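Local coordinates for protein enterotoxin type A (Staphylococcus aureus, PDB 1DYQ) that acts as a superantigen, binding MHC class II, in part through a zinc ion, and T-cell receptors to activate T cells and cause staphylococcal food poisoning, at residues A[85-90]-A[111-116]; A[128-133]-A[229-234]; A[150-155]-A[215-220]. The protein carries 3 engineered substitutions. All coordinates share one frame; numbering follows the deposited sequence. Where two conformers were deposited one is given.

Overall arrangement
The three contacts follow the two-domain build of a staphylococcal superantigen. Contact 1 comes first along the chain and joins neighbouring strands 86-91 and 105-114 of the OB-fold domain. Contacts 2 and 3 both belong to the beta-grasp domain, and contact 3 is nested within the long loop that contact 2 closes. The centres of contacts 1 and 3 are about 10 Å apart and their residues touch, so contact 3 sits where the two domains meet. Contact 2 is about 31 Å from contact 1 and 23 Å from contact 3, centre to centre, at the far side of the beta-grasp domain, beside the zinc ion needed for binding MHC class II.

Contact 1 of 3, residues A[85-90]-A[111-116]; sequences KVDLYG and GVTLHD
With CG anti to the backbone N (chi1 173°), His115 carries its ring back beside the start of strand 86-90, with the ND1 edge toward Asp87, while Asp87 has CG anti to its own carbonyl carbon, beside the backbone N (chi1 -56°), and reaches out to meet it. ND1 of His115 donates to OD1 of Asp87 at 2.7 Å, taking the syn lone pair and staying close to the imidazole plane. The carboxylate stands almost perpendicular to the ring, at 87°. OD1 also accepts from the backbone N of Asn41, so two N-H groups grip this oxygen. Asp87 OD2 accepts a hydrogen bond from a water 2.6 Å away; the same water accepts from Thr113 OG1 and donates to Leu114 O, tying the aspartate to the neighbouring strand 112-114.

Beneath these groups the backbones run antiparallel. Asp87 and Thr113 form a hydrogen-bonded pair, with Asp87 N to Thr113 O at 2.9 Å and Thr113 N to Asp87 O at 3.0 Å. Beyond them, Tyr89 N bonds Gly111 O and His115 N bonds Lys85 O. Gly111, with a positive phi, brings its CA close to Tyr89 O.

The apolar contacts centre on Val112. Its CG1 crosses Val86 at a slant, 3.6 Å from CB, and its CG2 lies alongside Leu88 CD2 at 3.7 Å.

Tyr81 of helix 75-81 packs on Val86, Val112 and Leu114. Tyr89 instead leans on Glu155, Leu158 and Gln159 of helix 153-168, and strand 36-39 flanks 86-90 on its other edge, completing this part of the OB-fold sheet.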
loop_
_atom_site.group_PDB
_atom_site.type_symbol
_atom_site.label_atom_id
_atom_site.label_comp_id
_atom_site.label_asym_id
_atom_site.label_seq_id
_atom_site.Cartn_x
_atom_site.Cartn_y
_atom_site.Cartn_z
ATOM N N LYS A 85 -15.690 -8.237 12.340
ATOM C CA LYS A 85 -15.242 -9.089 11.242
ATOM C C LYS A 85 -14.631 -8.162 10.147
ATOM O O LYS A 85 -15.241 -7.146 9.833
ATOM C CB LYS A 85 -16.315 -9.942 10.626
ATOM C CG LYS A 85 -16.910 -10.992 11.592
ATOM C CD LYS A 85 -15.886 -12.097 11.811
ATOM C CE LYS A 85 -16.544 -13.365 12.339
ATOM N NZ LYS A 85 -16.041 -13.703 13.704
ATOM N N VAL A 86 -13.382 -8.460 9.863
ATOM C CA VAL A 86 -12.616 -7.614 8.924
ATOM C C VAL A 86 -11.978 -8.479 7.867
ATOM O O VAL A 86 -11.755 -9.683 8.011
ATOM C CB VAL A 86 -11.511 -6.827 9.661
ATOM C CG1 VAL A 86 -12.118 -5.837 10.625
ATOM C CG2 VAL A 86 -10.544 -7.789 10.355
ATOM N N ASP A 87 -11.560 -7.841 6.765
ATOM C CA ASP A 87 -10.698 -8.399 5.766
ATOM C C ASP A 87 -9.359 -7.613 5.806
ATOM O O ASP A 87 -9.380 -6.440 6.172
ATOM C CB ASP A 87 -11.279 -8.304 4.361
ATOM C CG ASP A 87 -12.651 -8.948 4.246
ATOM O OD1 ASP A 87 -12.893 -9.983 4.922
ATOM O OD2 ASP A 87 -13.478 -8.412 3.477
ATOM N N LEU A 88 -8.305 -8.313 5.491
ATOM C CA LEU A 88 -6.964 -7.733 5.519
ATOM C C LEU A 88 -6.342 -7.761 4.114
ATOM O O LEU A 88 -6.467 -8.708 3.379
ATOM C CB LEU A 88 -6.041 -8.560 6.442
ATOM C CG LEU A 88 -6.605 -8.742 7.881
ATOM C CD1 LEU A 88 -5.597 -9.665 8.626
ATOM C CD2 LEU A 88 -6.730 -7.435 8.578
ATOM N N TYR A 89 -5.632 -6.663 3.813
ATOM C CA TYR A 89 -4.837 -6.625 2.579
ATOM C C TYR A 89 -3.717 -5.592 2.778
ATOM O O TYR A 89 -3.950 -4.399 2.787
ATOM C CB TYR A 89 -5.669 -6.227 1.344
ATOM C CG TYR A 89 -4.935 -6.452 0.026
ATOM C CD1 TYR A 89 -3.764 -5.761 -0.286
ATOM C CD2 TYR A 89 -5.443 -7.329 -0.912
ATOM C CE1 TYR A 89 -3.082 -5.993 -1.473
ATOM C CE2 TYR A 89 -4.779 -7.565 -2.108
ATOM C CZ TYR A 89 -3.631 -6.875 -2.391
ATOM O OH TYR A 89 -2.951 -7.122 -3.569
ATOM N N GLY A 90 -2.528 -6.100 3.141
ATOM C CA GLY A 90 -1.432 -5.157 3.418
ATOM C C GLY A 90 -0.097 -5.891 3.460
ATOM O O GLY A 90 -0.068 -7.116 3.586
ATOM N N GLY A 111 -4.417 -1.488 6.361
ATOM C CA GLY A 111 -4.743 -2.650 5.558
ATOM C C GLY A 111 -6.072 -3.302 5.905
ATOM O O GLY A 111 -6.297 -4.427 5.402
ATOM N N VAL A 112 -6.872 -2.716 6.782
ATOM C CA VAL A 112 -8.075 -3.409 7.265
ATOM C C VAL A 112 -9.354 -2.780 6.737
ATOM O O VAL A 112 -9.500 -1.567 6.712
ATOM C CB VAL A 112 -8.086 -3.307 8.815
ATOM C CG1 VAL A 112 -9.248 -4.096 9.416
ATOM C CG2 VAL A 112 -6.766 -3.842 9.348
ATOM N N THR A 113 -10.331 -3.630 6.406
ATOM C CA THR A 113 -11.655 -3.133 6.030
ATOM C C THR A 113 -12.742 -3.982 6.726
ATOM O O THR A 113 -12.520 -5.157 6.958
ATOM C CB THR A 113 -11.902 -3.263 4.504
ATOM O OG1 THR A 113 -11.465 -4.490 4.020
ATOM C CG2 THR A 113 -11.156 -2.108 3.798
ATOM N N LEU A 114 -13.851 -3.340 7.052
ATOM C CA LEU A 114 -14.981 -4.138 7.602
ATOM C C LEU A 114 -15.403 -5.168 6.587
ATOM O O LEU A 114 -15.481 -4.883 5.384
ATOM C CB LEU A 114 -16.139 -3.214 7.969
ATOM C CG LEU A 114 -15.830 -2.257 9.134
ATOM C CD1 LEU A 114 -16.900 -1.197 9.267
ATOM C CD2 LEU A 114 -15.663 -3.085 10.406
ATOM N N HIS A 115 -15.675 -6.396 7.046
ATOM C CA HIS A 115 -15.993 -7.471 6.130
ATOM C C HIS A 115 -17.424 -7.356 5.603
ATOM O O HIS A 115 -17.749 -7.643 4.481
ATOM C CB HIS A 115 -15.805 -8.819 6.801
ATOM C CG HIS A 115 -16.244 -10.006 6.021
ATOM N ND1 HIS A 115 -15.546 -10.656 5.061
ATOM C CD2 HIS A 115 -17.468 -10.659 6.123
ATOM C CE1 HIS A 115 -16.262 -11.688 4.580
ATOM N NE2 HIS A 115 -17.430 -11.676 5.213
ATOM N N ASP A 116 -18.312 -7.097 6.597
ATOM C CA ASP A 116 -19.714 -7.191 6.314
ATOM C C ASP A 116 -20.256 -6.230 5.261
ATOM O O ASP A 116 -20.064 -5.053 5.252
ATOM C CB ASP A 116 -20.601 -7.235 7.508
ATOM C CG ASP A 116 -20.476 -8.405 8.418
ATOM O OD1 ASP A 116 -19.981 -9.495 8.079
ATOM O OD2 ASP A 116 -21.036 -8.283 9.569
HETATM O O HOH W 1 -17.920 -6.646 9.597
HETATM O O HOH W 2 -8.586 -4.689 3.594
HETATM O O HOH W 3 -13.720 -5.835 3.469
HETATM O O HOH W 4 -15.710 -8.793 2.007
#

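Contact 2 of 3, residues A[128-133]-A[229-234]; sequences INLWLD and IYLYTS
Trp131 and Tyr230 lie side by side on one face of the sheet and point the same way, their ring planes nearly parallel (6°) but slid so far apart that they barely overlap. The six-membered ring of the indole is 5.1 Å from the tyrosine ring, centroid to centroid, and the touch is made by Trp131 CE3 against Tyr230 CE2 at 3.4 Å.

The other face is aliphatic. Leu130 crosses Ile229 obliquely, bringing CD1 to 3.9 Å from Ile229 CG2, and Leu132 slants across Leu231, Leu132 CD1 against Leu231 CB. Tyr168 of helix 153-168 covers Leu130, Leu132 and Leu231 on this side.

At the strand ends Asp133 and Thr233 meet at about a right angle. The carboxylate bridges backbone and side chain of one residue: OD1 accepts from Thr233 N at 2.8 Å and OD2 from Thr233 OG1 at 2.6 Å, both on the syn side. Thr233 OG1 sits between its own backbone N and carbonyl carbon (chi1 57°), which lets N and OG1 face the carboxylate together.

Between the two faces, the parallel strands are joined by backbone bonds from Ile229 N to Asn129 O through to Asp133 N to Leu231 O. Parallel pairing of the first and last strands is typical of the beta-grasp fold; here it lies beside the zinc site of His188, His226 and Asp228.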
loop_
_atom_site.group_PDB
_atom_site.type_symbol
_atom_site.label_atom_id
_atom_site.label_comp_id
_atom_site.label_asym_id
_atom_site.label_seq_id
_atom_site.Cartn_x
_atom_site.Cartn_y
_atom_site.Cartn_z
ATOM N N ILE A 128 -6.946 2.324 -15.191
ATOM C CA ILE A 128 -5.790 3.165 -15.010
ATOM C C ILE A 128 -5.501 4.042 -16.236
ATOM O O ILE A 128 -5.344 3.490 -17.343
ATOM C CB ILE A 128 -4.512 2.337 -14.712
ATOM C CG1 ILE A 128 -4.690 1.586 -13.393
ATOM C CG2 ILE A 128 -3.311 3.283 -14.632
ATOM C CD1 ILE A 128 -3.819 0.376 -13.224
ATOM N N ASN A 129 -5.394 5.325 -16.025
ATOM C CA ASN A 129 -4.874 6.227 -17.087
ATOM C C ASN A 129 -3.378 6.438 -16.767
ATOM O O ASN A 129 -3.073 6.964 -15.699
ATOM C CB ASN A 129 -5.573 7.562 -17.045
ATOM C CG ASN A 129 -7.089 7.468 -17.224
ATOM O OD1 ASN A 129 -7.844 8.003 -16.419
ATOM N ND2 ASN A 129 -7.504 6.751 -18.247
ATOM N N LEU A 130 -2.510 6.011 -17.661
ATOM C CA LEU A 130 -1.081 6.182 -17.428
ATOM C C LEU A 130 -0.459 7.031 -18.554
ATOM O O LEU A 130 -0.641 6.702 -19.726
ATOM C CB LEU A 130 -0.365 4.844 -17.330
ATOM C CG LEU A 130 1.108 4.889 -16.907
ATOM C CD1 LEU A 130 1.454 3.629 -16.121
ATOM C CD2 LEU A 130 2.029 4.927 -18.143
ATOM N N TRP A 131 0.278 8.029 -18.163
ATOM C CA TRP A 131 1.039 8.852 -19.118
ATOM C C TRP A 131 2.534 8.694 -18.818
ATOM O O TRP A 131 2.921 8.718 -17.643
ATOM C CB TRP A 131 0.630 10.303 -19.031
ATOM C CG TRP A 131 -0.756 10.611 -19.519
ATOM C CD1 TRP A 131 -1.108 10.950 -20.791
ATOM C CD2 TRP A 131 -1.959 10.652 -18.743
ATOM N NE1 TRP A 131 -2.459 11.191 -20.864
ATOM C CE2 TRP A 131 -3.009 11.037 -19.607
ATOM C CE3 TRP A 131 -2.266 10.433 -17.396
ATOM C CZ2 TRP A 131 -4.315 11.156 -19.187
ATOM C CZ3 TRP A 131 -3.571 10.555 -16.973
ATOM C CH2 TRP A 131 -4.600 10.925 -17.871
ATOM N N LEU A 132 3.326 8.524 -19.862
ATOM C CA LEU A 132 4.793 8.494 -19.718
ATOM C C LEU A 132 5.386 9.645 -20.555
ATOM O O LEU A 132 5.201 9.635 -21.785
ATOM C CB LEU A 132 5.341 7.177 -20.175
ATOM C CG LEU A 132 6.870 7.043 -20.341
ATOM C CD1 LEU A 132 7.532 7.122 -18.963
ATOM C CD2 LEU A 132 7.176 5.719 -21.019
ATOM N N ASP A 133 5.933 10.636 -19.908
ATOM C CA ASP A 133 6.410 11.850 -20.601
ATOM C C ASP A 133 5.289 12.435 -21.444
ATOM O O ASP A 133 5.479 12.855 -22.590
ATOM C CB ASP A 133 7.641 11.556 -21.437
ATOM C CG ASP A 133 8.859 11.173 -20.592
ATOM O OD1 ASP A 133 9.124 11.865 -19.596
ATOM O OD2 ASP A 133 9.524 10.189 -20.968
ATOM N N ILE A 229 -1.791 7.693 -13.330
ATOM C CA ILE A 229 -0.350 7.583 -13.086
ATOM C C ILE A 229 0.393 8.478 -14.080
ATOM O O ILE A 229 0.124 8.346 -15.296
ATOM C CB ILE A 229 0.093 6.122 -13.208
ATOM C CG1 ILE A 229 -0.556 5.298 -12.045
ATOM C CG2 ILE A 229 1.612 6.021 -13.062
ATOM C CD1 ILE A 229 -0.309 3.820 -12.171
ATOM N N TYR A 230 1.206 9.347 -13.589
ATOM C CA TYR A 230 2.037 10.245 -14.414
ATOM C C TYR A 230 3.517 9.923 -14.158
ATOM O O TYR A 230 3.967 10.080 -13.015
ATOM C CB TYR A 230 1.765 11.698 -14.021
ATOM C CG TYR A 230 0.303 12.076 -13.998
ATOM C CD1 TYR A 230 -0.464 11.930 -12.846
ATOM C CD2 TYR A 230 -0.333 12.558 -15.149
ATOM C CE1 TYR A 230 -1.805 12.234 -12.831
ATOM C CE2 TYR A 230 -1.674 12.891 -15.128
ATOM C CZ TYR A 230 -2.399 12.731 -13.979
ATOM O OH TYR A 230 -3.748 13.038 -13.939
ATOM N N LEU A 231 4.210 9.480 -15.183
ATOM C CA LEU A 231 5.621 9.124 -15.071
ATOM C C LEU A 231 6.443 10.027 -16.039
ATOM O O LEU A 231 5.951 10.346 -17.106
ATOM C CB LEU A 231 5.858 7.689 -15.456
ATOM C CG LEU A 231 4.998 6.605 -14.766
ATOM C CD1 LEU A 231 5.301 5.259 -15.358
ATOM C CD2 LEU A 231 5.304 6.649 -13.261
ATOM N N TYR A 232 7.606 10.404 -15.557
ATOM C CA TYR A 232 8.494 11.270 -16.381
ATOM C C TYR A 232 9.899 10.685 -16.364
ATOM O O TYR A 232 10.370 10.220 -15.331
ATOM C CB TYR A 232 8.509 12.676 -15.804
ATOM C CG TYR A 232 7.133 13.290 -15.635
ATOM C CD1 TYR A 232 6.411 13.069 -14.458
ATOM C CD2 TYR A 232 6.525 13.999 -16.654
ATOM C CE1 TYR A 232 5.135 13.562 -14.307
ATOM C CE2 TYR A 232 5.253 14.523 -16.496
ATOM C CZ TYR A 232 4.565 14.298 -15.321
ATOM O OH TYR A 232 3.292 14.799 -15.158
ATOM N N THR A 233 10.602 10.777 -17.511
ATOM C CA THR A 233 11.962 10.267 -17.580
ATOM C C THR A 233 13.022 11.329 -17.353
ATOM O O THR A 233 14.217 11.086 -17.615
ATOM C CB THR A 233 12.236 9.512 -18.883
ATOM O OG1 THR A 233 11.970 10.379 -20.000
ATOM C CG2 THR A 233 11.390 8.261 -18.980
ATOM N N SER A 234 12.649 12.480 -16.873
ATOM C CA SER A 234 13.539 13.552 -16.500
ATOM C C SER A 234 12.880 14.427 -15.431
ATOM O O SER A 234 13.508 15.413 -15.019
ATOM C CB SER A 234 13.920 14.416 -17.700
ATOM O OG SER A 234 12.770 14.880 -18.366
ATOM O OXT SER A 234 11.701 14.143 -15.113
#

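Contact 3 of 3, residues A[150-155]-A[215-220]; sequences NVTVQE and RDNKTI
Strands 150-152 and 219-220 pair antiparallel, with Val151 N to Ile220 O at 2.9 Å and Ile220 N to Val151 O at 2.8 Å as the hydrogen-bonded pair. Strand 150-152 of this two-stranded antiparallel sheet in the beta-grasp domain runs directly into helix 153-168, and Thr152 is the N-cap: its OG1 accepts from Glu155 N at 3.0 Å. With OG1 between its own backbone N and carbonyl carbon (chi1 61°), the hydroxyl turns toward the first turn of the helix. The following residue keeps the pairing going, as Val153 N donates to Lys218 O.

Val151 and Ile220 lie side by side and point the same way, CG1 to CG1 at 4.1 Å. Val153 adds its CG2 against Ile220 CG2, and Phe187 of strand 182-188 packs on both of these last two residues. On the opposite sheet face, Thr152 CG2 touches Asn217 ND2 at 3.8 Å; that amide nitrogen donates to Val112 O in the OB-fold domain, joining the domains.

Asp216 makes an Asx turn, its OD1 accepting from Lys218 N. One water binds the helix start to the loop, accepting from Gln154 N and donating to Lys218 O at 2.8 Å.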
loop_
_atom_site.group_PDB
_atom_site.type_symbol
_atom_site.label_atom_id
_atom_site.label_comp_id
_atom_site.label_asym_id
_atom_site.label_seq_id
_atom_site.Cartn_x
_atom_site.Cartn_y
_atom_site.Cartn_z
ATOM N N ASN A 150 -15.646 -0.769 -0.231
ATOM C CA ASN A 150 -14.771 0.167 0.480
ATOM C C ASN A 150 -13.393 -0.482 0.593
ATOM O O ASN A 150 -13.289 -1.620 1.095
ATOM C CB ASN A 150 -15.368 0.358 1.895
ATOM C CG ASN A 150 -14.368 0.992 2.831
ATOM O OD1 ASN A 150 -13.797 0.320 3.691
ATOM N ND2 ASN A 150 -14.101 2.267 2.616
ATOM N N VAL A 151 -12.395 0.069 -0.085
ATOM C CA VAL A 151 -11.095 -0.566 -0.219
ATOM C C VAL A 151 -10.006 0.327 0.347
ATOM O O VAL A 151 -10.080 1.549 0.273
ATOM C CB VAL A 151 -10.796 -0.900 -1.688
ATOM C CG1 VAL A 151 -10.719 0.383 -2.539
ATOM C CG2 VAL A 151 -9.541 -1.719 -1.850
ATOM N N THR A 152 -8.956 -0.277 0.935
ATOM C CA THR A 152 -7.857 0.561 1.390
ATOM C C THR A 152 -7.121 1.115 0.131
ATOM O O THR A 152 -6.954 0.394 -0.852
ATOM C CB THR A 152 -6.845 -0.126 2.286
ATOM O OG1 THR A 152 -6.182 -1.212 1.712
ATOM C CG2 THR A 152 -7.539 -0.554 3.609
ATOM N N VAL A 153 -6.643 2.324 0.301
ATOM C CA VAL A 153 -5.693 2.866 -0.705
ATOM C C VAL A 153 -4.480 1.969 -0.776
ATOM O O VAL A 153 -3.979 1.636 -1.867
ATOM C CB VAL A 153 -5.310 4.302 -0.420
ATOM C CG1 VAL A 153 -4.163 4.731 -1.367
ATOM C CG2 VAL A 153 -6.501 5.239 -0.604
ATOM N N GLN A 154 -4.012 1.403 0.358
ATOM C CA GLN A 154 -2.923 0.452 0.362
ATOM C C GLN A 154 -3.116 -0.696 -0.591
ATOM O O GLN A 154 -2.220 -1.030 -1.378
ATOM C CB GLN A 154 -2.654 -0.075 1.814
ATOM C CG GLN A 154 -1.631 -1.190 1.842
ATOM C CD GLN A 154 -1.128 -1.551 3.264
ATOM O OE1 GLN A 154 -0.096 -2.227 3.342
ATOM N NE2 GLN A 154 -1.878 -1.168 4.246
ATOM N N GLU A 155 -4.285 -1.342 -0.612
ATOM C CA GLU A 155 -4.554 -2.453 -1.500
ATOM C C GLU A 155 -4.363 -2.058 -2.982
ATOM O O GLU A 155 -3.837 -2.830 -3.746
ATOM C CB GLU A 155 -5.945 -3.038 -1.274
ATOM C CG GLU A 155 -6.361 -4.096 -2.269
ATOM C CD GLU A 155 -7.644 -4.803 -1.926
ATOM O OE1 GLU A 155 -8.061 -4.793 -0.743
ATOM O OE2 GLU A 155 -8.277 -5.379 -2.852
ATOM N N ARG A 215 -0.646 3.934 7.522
ATOM C CA ARG A 215 -1.087 3.774 8.919
ATOM C C ARG A 215 -2.351 4.487 9.225
ATOM O O ARG A 215 -3.015 4.214 10.260
ATOM C CB ARG A 215 0.067 4.191 9.851
ATOM C CG ARG A 215 -0.121 3.614 11.287
ATOM C CD ARG A 215 1.095 4.001 12.138
ATOM N NE ARG A 215 1.020 5.359 12.604
ATOM C CZ ARG A 215 1.799 5.918 13.549
ATOM N NH1 ARG A 215 2.776 5.188 14.074
ATOM N NH2 ARG A 215 1.612 7.163 13.887
ATOM N N ASP A 216 -2.791 5.451 8.405
ATOM C CA ASP A 216 -4.108 6.037 8.560
ATOM C C ASP A 216 -5.249 5.106 8.159
ATOM O O ASP A 216 -6.425 5.446 8.362
ATOM C CB ASP A 216 -4.181 7.339 7.757
ATOM C CG ASP A 216 -4.019 7.196 6.270
ATOM O OD1 ASP A 216 -3.756 6.153 5.669
ATOM O OD2 ASP A 216 -4.156 8.295 5.598
ATOM N N ASN A 217 -4.941 3.958 7.553
ATOM C CA ASN A 217 -5.948 3.037 7.061
ATOM C C ASN A 217 -7.010 3.764 6.235
ATOM O O ASN A 217 -8.190 3.500 6.300
ATOM C CB ASN A 217 -6.622 2.268 8.228
ATOM C CG ASN A 217 -7.125 0.920 7.818
ATOM O OD1 ASN A 217 -6.507 -0.120 8.074
ATOM N ND2 ASN A 217 -8.263 0.829 7.124
ATOM N N LYS A 218 -6.492 4.664 5.347
ATOM C CA LYS A 218 -7.435 5.378 4.469
ATOM C C LYS A 218 -8.167 4.385 3.573
ATOM O O LYS A 218 -7.541 3.551 2.902
ATOM C CB LYS A 218 -6.656 6.391 3.618
ATOM C CG LYS A 218 -7.523 7.156 2.644
ATOM C CD LYS A 218 -8.402 8.179 3.314
ATOM C CE LYS A 218 -8.953 9.145 2.225
ATOM N NZ LYS A 218 -9.979 10.037 2.826
ATOM N N THR A 219 -9.488 4.532 3.499
ATOM C CA THR A 219 -10.300 3.691 2.635
ATOM C C THR A 219 -11.080 4.598 1.672
ATOM O O THR A 219 -11.340 5.743 2.020
ATOM C CB THR A 219 -11.328 2.872 3.451
ATOM O OG1 THR A 219 -11.923 1.851 2.653
ATOM C CG2 THR A 219 -12.439 3.787 3.951
ATOM N N ILE A 220 -11.308 4.073 0.492
ATOM C CA ILE A 220 -12.106 4.832 -0.494
ATOM C C ILE A 220 -13.119 3.915 -1.141
ATOM O O ILE A 220 -13.019 2.679 -1.134
ATOM C CB ILE A 220 -11.218 5.475 -1.572
ATOM C CG1 ILE A 220 -10.502 4.429 -2.393
ATOM C CG2 ILE A 220 -10.305 6.541 -0.997
ATOM C CD1 ILE A 220 -9.548 4.928 -3.452
HETATM O O HOH W 5 -4.836 2.749 2.980
#